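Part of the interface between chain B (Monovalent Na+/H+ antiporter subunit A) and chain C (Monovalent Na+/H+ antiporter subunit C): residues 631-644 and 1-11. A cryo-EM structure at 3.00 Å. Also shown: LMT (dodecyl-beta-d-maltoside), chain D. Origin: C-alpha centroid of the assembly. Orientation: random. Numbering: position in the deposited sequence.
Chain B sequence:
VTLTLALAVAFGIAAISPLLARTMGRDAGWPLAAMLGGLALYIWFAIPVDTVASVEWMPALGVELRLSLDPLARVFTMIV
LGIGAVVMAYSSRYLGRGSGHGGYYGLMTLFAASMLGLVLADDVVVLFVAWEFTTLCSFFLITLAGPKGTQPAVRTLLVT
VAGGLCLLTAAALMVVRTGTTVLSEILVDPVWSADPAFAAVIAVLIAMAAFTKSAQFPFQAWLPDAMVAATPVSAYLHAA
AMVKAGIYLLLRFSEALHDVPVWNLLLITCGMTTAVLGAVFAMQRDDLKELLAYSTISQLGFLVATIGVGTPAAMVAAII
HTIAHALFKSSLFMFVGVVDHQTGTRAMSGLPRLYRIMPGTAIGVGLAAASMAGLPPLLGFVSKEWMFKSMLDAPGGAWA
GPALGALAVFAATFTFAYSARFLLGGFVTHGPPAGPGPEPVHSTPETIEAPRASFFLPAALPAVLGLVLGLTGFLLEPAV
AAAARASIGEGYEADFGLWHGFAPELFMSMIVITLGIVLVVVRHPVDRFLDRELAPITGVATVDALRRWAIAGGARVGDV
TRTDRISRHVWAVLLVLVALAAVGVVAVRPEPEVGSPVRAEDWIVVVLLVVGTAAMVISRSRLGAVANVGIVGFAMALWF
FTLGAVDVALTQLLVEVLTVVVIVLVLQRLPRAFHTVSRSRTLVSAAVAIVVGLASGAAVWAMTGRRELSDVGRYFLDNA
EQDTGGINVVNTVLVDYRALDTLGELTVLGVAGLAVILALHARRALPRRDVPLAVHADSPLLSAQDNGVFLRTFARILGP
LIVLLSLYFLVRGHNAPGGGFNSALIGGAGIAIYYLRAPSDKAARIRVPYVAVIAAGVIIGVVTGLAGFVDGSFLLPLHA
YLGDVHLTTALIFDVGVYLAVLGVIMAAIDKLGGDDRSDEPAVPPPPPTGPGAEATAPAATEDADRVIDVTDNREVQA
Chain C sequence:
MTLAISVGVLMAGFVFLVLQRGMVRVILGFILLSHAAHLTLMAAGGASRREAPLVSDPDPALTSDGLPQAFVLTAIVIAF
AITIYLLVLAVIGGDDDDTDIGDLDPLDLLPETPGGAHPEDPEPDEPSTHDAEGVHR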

# COMPACT_ATOMS: atom_id res chain seq x y z
N ILE B 631 20.14 26.07 10.21
CA ILE B 631 19.76 26.97 11.29
C ILE B 631 18.59 26.39 12.09
O ILE B 631 18.56 26.48 13.32
CB ILE B 631 19.44 28.36 10.74
CG1 ILE B 631 20.73 29.11 10.44
CG2 ILE B 631 18.58 29.15 11.72
CD1 ILE B 631 20.51 30.44 9.84
N VAL B 632 17.61 25.80 11.40
CA VAL B 632 16.49 25.18 12.10
C VAL B 632 16.97 23.97 12.88
O VAL B 632 16.48 23.70 13.99
CB VAL B 632 15.38 24.82 11.10
CG1 VAL B 632 14.39 23.86 11.72
CG2 VAL B 632 14.67 26.08 10.64
N GLY B 633 17.94 23.23 12.35
CA GLY B 633 18.52 22.13 13.11
C GLY B 633 19.21 22.61 14.38
O GLY B 633 19.06 22.01 15.44
N PHE B 634 19.96 23.71 14.28
CA PHE B 634 20.61 24.27 15.46
C PHE B 634 19.58 24.77 16.47
O PHE B 634 19.75 24.60 17.68
CB PHE B 634 21.56 25.39 15.06
CG PHE B 634 22.99 24.97 15.00
CD1 PHE B 634 23.51 24.39 13.85
CD2 PHE B 634 23.83 25.15 16.09
CE1 PHE B 634 24.83 24.01 13.79
CE2 PHE B 634 25.15 24.76 16.03
CZ PHE B 634 25.65 24.19 14.88
N ALA B 635 18.51 25.41 15.98
CA ALA B 635 17.47 25.89 16.88
C ALA B 635 16.73 24.75 17.55
O ALA B 635 16.35 24.85 18.71
CB ALA B 635 16.50 26.79 16.12
N MET B 636 16.55 23.63 16.84
CA MET B 636 15.91 22.47 17.45
C MET B 636 16.84 21.80 18.46
O MET B 636 16.38 21.25 19.46
CB MET B 636 15.48 21.48 16.38
CG MET B 636 14.28 21.93 15.58
SD MET B 636 12.75 21.61 16.47
CE MET B 636 12.88 19.84 16.69
N ALA B 637 18.15 21.83 18.21
CA ALA B 637 19.09 21.33 19.21
C ALA B 637 19.06 22.20 20.46
O ALA B 637 19.06 21.68 21.58
CB ALA B 637 20.50 21.28 18.63
N LEU B 638 19.03 23.52 20.29
CA LEU B 638 18.87 24.42 21.43
C LEU B 638 17.55 24.18 22.14
O LEU B 638 17.47 24.29 23.37
CB LEU B 638 18.98 25.87 20.96
CG LEU B 638 18.72 26.97 21.99
CD1 LEU B 638 19.65 26.83 23.17
CD2 LEU B 638 18.87 28.33 21.35
N TRP B 639 16.50 23.85 21.39
CA TRP B 639 15.21 23.51 21.98
C TRP B 639 15.33 22.27 22.85
O TRP B 639 14.91 22.27 24.02
CB TRP B 639 14.18 23.29 20.87
CG TRP B 639 12.97 24.16 20.94
CD1 TRP B 639 12.38 24.81 19.90
CD2 TRP B 639 12.18 24.46 22.10
NE1 TRP B 639 11.29 25.51 20.33
CE2 TRP B 639 11.14 25.31 21.68
CE3 TRP B 639 12.25 24.10 23.44
CZ2 TRP B 639 10.18 25.80 22.56
CZ3 TRP B 639 11.30 24.59 24.31
CH2 TRP B 639 10.28 25.43 23.86
N PHE B 640 15.88 21.19 22.30
CA PHE B 640 16.03 19.95 23.05
C PHE B 640 16.92 20.14 24.27
O PHE B 640 16.71 19.48 25.29
CB PHE B 640 16.60 18.85 22.15
CG PHE B 640 15.66 18.38 21.10
CD1 PHE B 640 14.31 18.27 21.35
CD2 PHE B 640 16.12 18.04 19.84
CE1 PHE B 640 13.44 17.83 20.38
CE2 PHE B 640 15.26 17.60 18.87
CZ PHE B 640 13.92 17.50 19.14
N PHE B 641 17.91 21.03 24.18
CA PHE B 641 18.77 21.25 25.33
C PHE B 641 18.11 22.14 26.38
O PHE B 641 18.41 22.01 27.57
CB PHE B 641 20.09 21.87 24.88
CG PHE B 641 21.00 22.24 26.01
CD1 PHE B 641 21.44 21.28 26.90
CD2 PHE B 641 21.42 23.55 26.18
CE1 PHE B 641 22.28 21.62 27.94
CE2 PHE B 641 22.26 23.89 27.22
CZ PHE B 641 22.68 22.92 28.10
N THR B 642 17.21 23.03 25.96
CA THR B 642 16.49 23.84 26.93
C THR B 642 15.51 22.99 27.73
O THR B 642 15.32 23.21 28.93
CB THR B 642 15.75 24.98 26.22
OG1 THR B 642 16.67 25.69 25.38
CG2 THR B 642 15.15 25.94 27.23
N LEU B 643 14.88 22.01 27.08
CA LEU B 643 13.94 21.12 27.75
C LEU B 643 14.62 20.08 28.63
O LEU B 643 13.93 19.29 29.27
CB LEU B 643 13.08 20.40 26.71
CG LEU B 643 12.20 21.30 25.84
CD1 LEU B 643 11.66 20.53 24.65
CD2 LEU B 643 11.07 21.88 26.66
N GLY B 644 15.95 20.07 28.69
CA GLY B 644 16.65 19.12 29.52
C GLY B 644 16.97 17.80 28.85
O GLY B 644 17.10 16.78 29.54
N MET C 1 3.27 27.24 26.54
CA MET C 1 2.62 27.23 25.24
C MET C 1 3.63 27.46 24.12
O MET C 1 3.28 27.39 22.94
CB MET C 1 1.53 28.30 25.18
CG MET C 1 2.04 29.72 25.33
SD MET C 1 0.76 30.94 25.02
CE MET C 1 1.45 32.38 25.83
N THR C 2 4.87 27.75 24.49
CA THR C 2 5.92 27.92 23.49
C THR C 2 6.16 26.64 22.72
O THR C 2 6.37 26.67 21.50
CB THR C 2 7.21 28.38 24.16
OG1 THR C 2 7.66 27.36 25.07
CG2 THR C 2 6.98 29.65 24.94
N LEU C 3 6.15 25.50 23.41
CA LEU C 3 6.30 24.22 22.74
C LEU C 3 5.11 23.91 21.84
O LEU C 3 5.17 22.96 21.05
CB LEU C 3 6.48 23.11 23.77
CG LEU C 3 7.48 22.01 23.41
CD1 LEU C 3 8.64 22.59 22.63
CD2 LEU C 3 7.99 21.35 24.68
N ALA C 4 4.04 24.69 21.93
CA ALA C 4 2.93 24.59 20.99
C ALA C 4 3.09 25.57 19.83
O ALA C 4 2.78 25.22 18.69
CB ALA C 4 1.60 24.83 21.70
N ILE C 5 3.58 26.78 20.11
CA ILE C 5 3.80 27.75 19.05
C ILE C 5 4.85 27.25 18.07
O ILE C 5 4.68 27.35 16.85
CB ILE C 5 4.19 29.11 19.65
CG1 ILE C 5 3.03 29.71 20.42
CG2 ILE C 5 4.64 30.07 18.56
CD1 ILE C 5 3.32 31.08 20.98
N SER C 6 5.94 26.68 18.59
CA SER C 6 6.99 26.19 17.72
C SER C 6 6.52 24.99 16.90
O SER C 6 6.84 24.89 15.71
CB SER C 6 8.23 25.82 18.54
OG SER C 6 7.95 24.74 19.41
N VAL C 7 5.75 24.09 17.51
CA VAL C 7 5.22 22.95 16.76
C VAL C 7 4.26 23.42 15.68
O VAL C 7 4.29 22.91 14.55
CB VAL C 7 4.55 21.95 17.72
CG1 VAL C 7 3.67 20.99 16.93
CG2 VAL C 7 5.59 21.18 18.48
N GLY C 8 3.41 24.39 15.99
CA GLY C 8 2.50 24.91 14.98
C GLY C 8 3.23 25.57 13.83
O GLY C 8 2.87 25.39 12.66
N VAL C 9 4.29 26.33 14.13
CA VAL C 9 5.05 26.99 13.08
C VAL C 9 5.76 25.95 12.21
O VAL C 9 5.78 26.07 10.98
CB VAL C 9 6.04 27.99 13.69
CG1 VAL C 9 7.09 28.39 12.67
CG2 VAL C 9 5.29 29.21 14.19
N LEU C 10 6.34 24.92 12.83
CA LEU C 10 7.01 23.89 12.05
C LEU C 10 6.02 23.11 11.20
O LEU C 10 6.32 22.76 10.05
CB LEU C 10 7.78 22.95 12.97
CG LEU C 10 9.05 23.52 13.59
CD1 LEU C 10 9.65 22.54 14.58
CD2 LEU C 10 10.05 23.87 12.51
N MET C 11 4.83 22.83 11.73
CA MET C 11 3.83 22.11 10.96
C MET C 11 3.32 22.95 9.80
O MET C 11 3.08 22.43 8.70
CB MET C 11 2.67 21.68 11.86
CG MET C 11 2.98 20.48 12.73
SD MET C 11 3.21 18.98 11.77
CE MET C 11 1.72 18.99 10.78
C1 LMT D . -3.83 27.62 22.29
C2 LMT D . -2.53 27.65 21.54
C3 LMT D . -2.62 27.78 20.06
C4 LMT D . -1.22 27.63 19.51
C5 LMT D . -1.08 28.45 18.27
C6 LMT D . 0.00 27.93 17.38
C7 LMT D . 0.42 29.01 16.43
C8 LMT D . 0.79 28.39 15.12
C9 LMT D . 1.00 29.38 14.02
C10 LMT D . 0.66 28.69 12.73
C11 LMT D . 1.32 29.35 11.56
C12 LMT D . 0.98 30.80 11.49

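The two helices run nearly antiparallel, at 156° between their N-to-C directions, and their axes come no closer than 12.9 Å. With the axes so far apart, contact is made by side chains, and three of these, Trp B639, Leu C3 and Leu C10, cover most of the surface in the contact.

Trp B639 covers the largest area. Its CA-to-CB bond points toward chain C, and its broad indole is long enough to span the gap. Leu C3 lies over one face of the six-membered ring of Trp B639: CD1 of Leu C3 sits 3.5 Å from that ring's centroid, 12° off the ring normal, a CH-pi contact in which a methyl group meets the electron-rich face of the aromatic system. Although the CA-to-CB bond of Leu C3 points sideways, the end of the side chain comes nearer, and its CD2 packs 3.7 Å from CD2 of Leu B643. A branched leucine suits this place because its methyls fill the space between the indole and Leu B643.

Polar atoms also approach the indole. At its edge, near the ring plane, CH2 of Trp B639 is 3.5 Å from OG1 of Thr C2. NE1 of Trp B639 lies 3.5 Å from OG of Ser C6, but this is not a hydrogen bond; the serine hydroxyl instead makes a weak one within its own helix, from OG of Ser C6 to O of Thr C2 at 3.3 Å. Both side chains are small, leaving room for the ring beside their helix.

Two turns on from Leu C3, the CA-to-CB bond of Leu C10 points toward chain B. CD1 of Leu C10 is 3.7 Å from SD of Met B636, whose flexible chain starts sideways and bends nearer, while CD2 of Leu C10 is a looser 4.4 Å from CG1 of Val B632; leucine's two methyls can each meet a different apolar neighbour. With no hydrogen bonds across the stretches, the contact rests mainly on van der Waals packing, most of it apolar.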